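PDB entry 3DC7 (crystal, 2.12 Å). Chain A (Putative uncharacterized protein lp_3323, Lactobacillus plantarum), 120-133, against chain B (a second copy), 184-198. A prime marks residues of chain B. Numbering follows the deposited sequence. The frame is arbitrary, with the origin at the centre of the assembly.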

# COMPACT_ATOMS: atom_id res chain seq x y z
N LEU A 120 -15.59 6.62 -12.14
CA LEU A 120 -14.66 7.52 -11.46
C LEU A 120 -14.74 8.99 -11.91
O LEU A 120 -14.62 9.88 -11.08
CB LEU A 120 -13.22 7.02 -11.62
CG LEU A 120 -12.93 5.73 -10.84
CD1 LEU A 120 -11.65 5.06 -11.33
CD2 LEU A 120 -12.90 6.01 -9.35
N THR A 121 -14.93 9.22 -13.21
CA THR A 121 -15.12 10.58 -13.72
C THR A 121 -16.44 11.17 -13.22
O THR A 121 -16.49 12.29 -12.73
CB THR A 121 -15.08 10.62 -15.26
OG1 THR A 121 -13.84 10.05 -15.71
CG2 THR A 121 -15.19 12.07 -15.78
N GLY A 122 -17.51 10.39 -13.29
CA GLY A 122 -18.80 10.79 -12.74
C GLY A 122 -18.73 11.24 -11.30
O GLY A 122 -19.27 12.29 -10.94
N LEU A 123 -18.06 10.44 -10.47
CA LEU A 123 -17.99 10.71 -9.03
C LEU A 123 -17.21 11.98 -8.70
O LEU A 123 -17.60 12.74 -7.81
CB LEU A 123 -17.38 9.52 -8.30
CG LEU A 123 -18.18 8.22 -8.23
CD1 LEU A 123 -17.31 7.05 -7.78
CD2 LEU A 123 -19.39 8.37 -7.32
N GLN A 124 -16.10 12.18 -9.41
CA GLN A 124 -15.19 13.29 -9.14
C GLN A 124 -15.74 14.60 -9.68
O GLN A 124 -15.47 15.66 -9.14
CB GLN A 124 -13.80 13.03 -9.73
CG GLN A 124 -13.00 11.88 -9.12
CD GLN A 124 -12.67 12.09 -7.64
OE1 GLN A 124 -13.57 12.29 -6.82
NE2 GLN A 124 -11.38 12.03 -7.30
N THR A 125 -16.52 14.50 -10.77
CA THR A 125 -17.17 15.64 -11.38
C THR A 125 -18.31 16.12 -10.51
O THR A 125 -18.41 17.32 -10.25
CB THR A 125 -17.68 15.29 -12.78
OG1 THR A 125 -16.58 14.86 -13.59
CG2 THR A 125 -18.34 16.49 -13.44
N ASN A 126 -19.13 15.19 -10.02
CA ASN A 126 -20.36 15.59 -9.32
C ASN A 126 -20.28 15.70 -7.80
O ASN A 126 -21.11 16.37 -7.20
CB ASN A 126 -21.53 14.71 -9.76
CG ASN A 126 -21.84 14.85 -11.23
OD1 ASN A 126 -22.39 15.87 -11.66
ND2 ASN A 126 -21.45 13.86 -12.03
N TRP A 127 -19.31 15.04 -7.19
CA TRP A 127 -19.04 15.18 -5.75
C TRP A 127 -17.55 15.47 -5.51
O TRP A 127 -16.84 14.67 -4.89
CB TRP A 127 -19.47 13.92 -5.00
CG TRP A 127 -20.94 13.60 -5.10
CD1 TRP A 127 -21.93 14.01 -4.24
CD2 TRP A 127 -21.58 12.79 -6.09
NE1 TRP A 127 -23.14 13.50 -4.64
CE2 TRP A 127 -22.95 12.75 -5.77
CE3 TRP A 127 -21.12 12.08 -7.21
CZ2 TRP A 127 -23.88 12.04 -6.55
CZ3 TRP A 127 -22.04 11.38 -7.97
CH2 TRP A 127 -23.40 11.37 -7.64
N PRO A 128 -17.06 16.61 -6.02
CA PRO A 128 -15.61 16.91 -5.98
C PRO A 128 -15.00 17.00 -4.57
O PRO A 128 -13.83 16.64 -4.39
CB PRO A 128 -15.50 18.24 -6.72
CG PRO A 128 -16.88 18.85 -6.65
CD PRO A 128 -17.83 17.70 -6.66
N THR A 129 -15.78 17.43 -3.58
CA THR A 129 -15.26 17.56 -2.23
C THR A 129 -15.64 16.39 -1.30
O THR A 129 -15.25 16.37 -0.15
CB THR A 129 -15.68 18.91 -1.59
OG1 THR A 129 -17.09 18.90 -1.30
CG2 THR A 129 -15.36 20.09 -2.51
N VAL A 130 -16.39 15.41 -1.80
CA VAL A 130 -16.84 14.29 -0.95
C VAL A 130 -15.76 13.20 -0.87
O VAL A 130 -15.24 12.80 -1.90
CB VAL A 130 -18.18 13.70 -1.47
CG1 VAL A 130 -18.52 12.40 -0.77
CG2 VAL A 130 -19.31 14.71 -1.29
N PRO A 131 -15.41 12.76 0.36
CA PRO A 131 -14.48 11.64 0.48
C PRO A 131 -15.07 10.35 -0.08
O PRO A 131 -16.25 10.05 0.13
CB PRO A 131 -14.25 11.52 2.00
CG PRO A 131 -15.39 12.22 2.63
CD PRO A 131 -15.81 13.29 1.68
N LYS A 132 -14.25 9.60 -0.82
CA LYS A 132 -14.70 8.38 -1.48
C LYS A 132 -13.68 7.29 -1.33
O LYS A 132 -12.48 7.55 -1.30
CB LYS A 132 -14.88 8.60 -2.99
CG LYS A 132 -15.60 9.84 -3.36
CD LYS A 132 -15.38 10.18 -4.81
CE LYS A 132 -15.99 11.52 -5.10
NZ LYS A 132 -15.09 12.59 -4.61
N LEU A 133 -14.15 6.05 -1.26
CA LEU A 133 -13.26 4.93 -1.43
C LEU A 133 -13.85 3.81 -2.28
O LEU A 133 -15.07 3.64 -2.36
CB LEU A 133 -12.70 4.42 -0.09
CG LEU A 133 -13.50 3.77 1.05
CD1 LEU A 133 -14.70 3.04 0.57
CD2 LEU A 133 -12.61 2.80 1.78
N ALA B 184 -4.89 10.99 -2.64
CA ALA B 184 -5.28 12.33 -2.17
C ALA B 184 -6.78 12.60 -2.16
O ALA B 184 -7.24 13.55 -1.52
CB ALA B 184 -4.60 13.40 -2.99
N GLY B 185 -7.54 11.78 -2.88
CA GLY B 185 -8.97 11.98 -3.02
C GLY B 185 -9.33 12.92 -4.16
O GLY B 185 -10.49 13.27 -4.32
N MSE B 186 -8.33 13.31 -4.95
CA MSE B 186 -8.56 14.26 -6.03
C MSE B 186 -7.57 14.15 -7.18
O MSE B 186 -6.49 13.56 -7.05
CB MSE B 186 -8.55 15.71 -5.50
CG MSE B 186 -7.19 16.19 -5.01
SE MSE B 186 -7.30 17.81 -3.90
CE MSE B 186 -8.61 17.19 -2.58
N THR B 187 -7.99 14.72 -8.31
CA THR B 187 -7.17 14.90 -9.48
C THR B 187 -7.51 16.26 -10.08
O THR B 187 -8.67 16.68 -10.08
CB THR B 187 -7.39 13.78 -10.52
OG1 THR B 187 -6.88 14.19 -11.79
CG2 THR B 187 -8.88 13.42 -10.66
N PHE B 188 -6.50 16.97 -10.58
CA PHE B 188 -6.69 18.27 -11.19
C PHE B 188 -7.05 18.16 -12.67
O PHE B 188 -7.26 19.18 -13.34
CB PHE B 188 -5.47 19.16 -11.00
CG PHE B 188 -5.20 19.52 -9.57
CD1 PHE B 188 -6.22 19.47 -8.62
CD2 PHE B 188 -3.93 19.92 -9.18
CE1 PHE B 188 -5.96 19.79 -7.29
CE2 PHE B 188 -3.68 20.26 -7.85
CZ PHE B 188 -4.69 20.18 -6.91
N ALA B 189 -7.12 16.92 -13.18
CA ALA B 189 -7.59 16.64 -14.55
C ALA B 189 -9.11 16.71 -14.62
O ALA B 189 -9.68 16.81 -15.71
CB ALA B 189 -7.06 15.29 -15.03
N ILE B 190 -9.77 16.65 -13.46
CA ILE B 190 -11.20 16.90 -13.35
C ILE B 190 -11.44 18.38 -12.96
O ILE B 190 -11.09 18.79 -11.85
CB ILE B 190 -11.88 15.93 -12.32
CG1 ILE B 190 -11.64 14.45 -12.67
CG2 ILE B 190 -13.37 16.24 -12.15
CD1 ILE B 190 -12.24 13.93 -14.01
N PRO B 191 -12.02 19.17 -13.89
CA PRO B 191 -12.26 20.62 -13.73
C PRO B 191 -13.00 21.01 -12.44
O PRO B 191 -12.65 22.01 -11.82
CB PRO B 191 -13.10 20.98 -14.96
CG PRO B 191 -12.70 19.98 -15.98
CD PRO B 191 -12.46 18.70 -15.22
N ALA B 192 -14.01 20.23 -12.07
CA ALA B 192 -14.73 20.42 -10.81
C ALA B 192 -13.77 20.41 -9.61
O ALA B 192 -13.97 21.17 -8.65
CB ALA B 192 -15.81 19.37 -10.64
N GLN B 193 -12.75 19.56 -9.66
CA GLN B 193 -11.78 19.47 -8.55
C GLN B 193 -10.65 20.45 -8.71
O GLN B 193 -10.13 20.95 -7.72
CB GLN B 193 -11.24 18.04 -8.35
CG GLN B 193 -12.25 17.13 -7.65
CD GLN B 193 -11.72 15.75 -7.33
OE1 GLN B 193 -10.90 15.20 -8.06
NE2 GLN B 193 -12.18 15.18 -6.23
N ALA B 194 -10.28 20.74 -9.95
CA ALA B 194 -9.28 21.76 -10.21
C ALA B 194 -9.75 23.15 -9.76
O ALA B 194 -8.96 23.93 -9.21
CB ALA B 194 -8.89 21.78 -11.68
N ALA B 195 -11.03 23.45 -9.96
CA ALA B 195 -11.58 24.77 -9.64
C ALA B 195 -11.58 25.02 -8.13
O ALA B 195 -11.51 26.17 -7.69
CB ALA B 195 -12.97 24.93 -10.21
N ILE B 196 -11.67 23.94 -7.36
CA ILE B 196 -11.77 24.02 -5.90
C ILE B 196 -10.41 23.94 -5.19
O ILE B 196 -10.16 24.65 -4.21
CB ILE B 196 -12.72 22.90 -5.36
CG1 ILE B 196 -14.13 23.11 -5.92
CG2 ILE B 196 -12.71 22.85 -3.82
CD1 ILE B 196 -15.18 22.17 -5.37
N TYR B 197 -9.54 23.07 -5.69
CA TYR B 197 -8.31 22.72 -4.97
C TYR B 197 -7.01 23.23 -5.58
O TYR B 197 -5.95 23.12 -4.95
CB TYR B 197 -8.25 21.21 -4.78
CG TYR B 197 -9.33 20.68 -3.86
CD1 TYR B 197 -9.29 20.96 -2.50
CD2 TYR B 197 -10.38 19.91 -4.35
CE1 TYR B 197 -10.27 20.48 -1.64
CE2 TYR B 197 -11.37 19.42 -3.50
CZ TYR B 197 -11.31 19.71 -2.15
OH TYR B 197 -12.27 19.24 -1.29
N SER B 198 -7.07 23.76 -6.79
CA SER B 198 -5.86 24.24 -7.44
C SER B 198 -5.97 25.70 -7.83
O SER B 198 -7.06 26.25 -7.94
CB SER B 198 -5.49 23.38 -8.65
OG SER B 198 -6.21 23.78 -9.80
O HOH W 1 -12.34 12.13 -3.00

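Amide side chains at protein interfaces often serve two masters, and their rotamers record the compromise. The contact between the end of helix 120-126 and helix 191-197 of the second copy is a compact example. Gln193′ leaves its helix with CA-to-CB directed sideways, yet a chi2 of -175° (t) extends the chain so that its amide reaches the partner. There Gln193′ NE2 donates to Pro128 O at 2.9 Å and 170°, a nearly linear hydrogen bond to a carbonyl in the turn from Trp127 to Val130. The same amide is held within its own chain: Gln193′ NE2 also donates to Gly185′ O at 3.2 Å, and Gln193′ OE1 accepts from Thr187′ N at 3.0 Å. With both ends of the amide engaged, its orientation is well defined.

Gln124 behaves differently. Its CA-to-CB bond points toward the partner. Both glutamines are m at chi1; Gln124 differs at chi2, which is m (-63°) and folds the chain where Gln193′ is t. Gln124 OE1 accepts from Lys132 NZ at 2.7 Å, while Gln124 NE2 makes a weak hydrogen bond, 3.3 Å, to Gly185′ O. Lys132, extended through chi2 and chi3 and bent at chi4 (79°, p), brings Lys132 NZ also to Trp127 O and Val130 O, each 2.7 Å away, so one ammonium ties the helix end to the turn. A water donates to both Val130 O and Gly185′ O, adding a bridge between the copies. Gly185′ itself has a positive phi of 87°, where a CB would jam against the preceding carbonyl.

Around this polar centre the packing is largely apolar, though some methyls meet backbone oxygens. Ile190′, m at both chi angles, lays Ile190′ CG1 3.9 Å from Gln124 CB and Ile190′ CD1 3.9 Å from Thr121 CG2. Ala192′ directs its CA-to-CB bond toward the partner, with Ala192′ CB 3.3 Å from Thr125 O. Ile196′, with chi2 at t, extends Ile196′ CD1 to within 3.9 Å of Pro128 CG and 3.5 Å of Thr129 CG2.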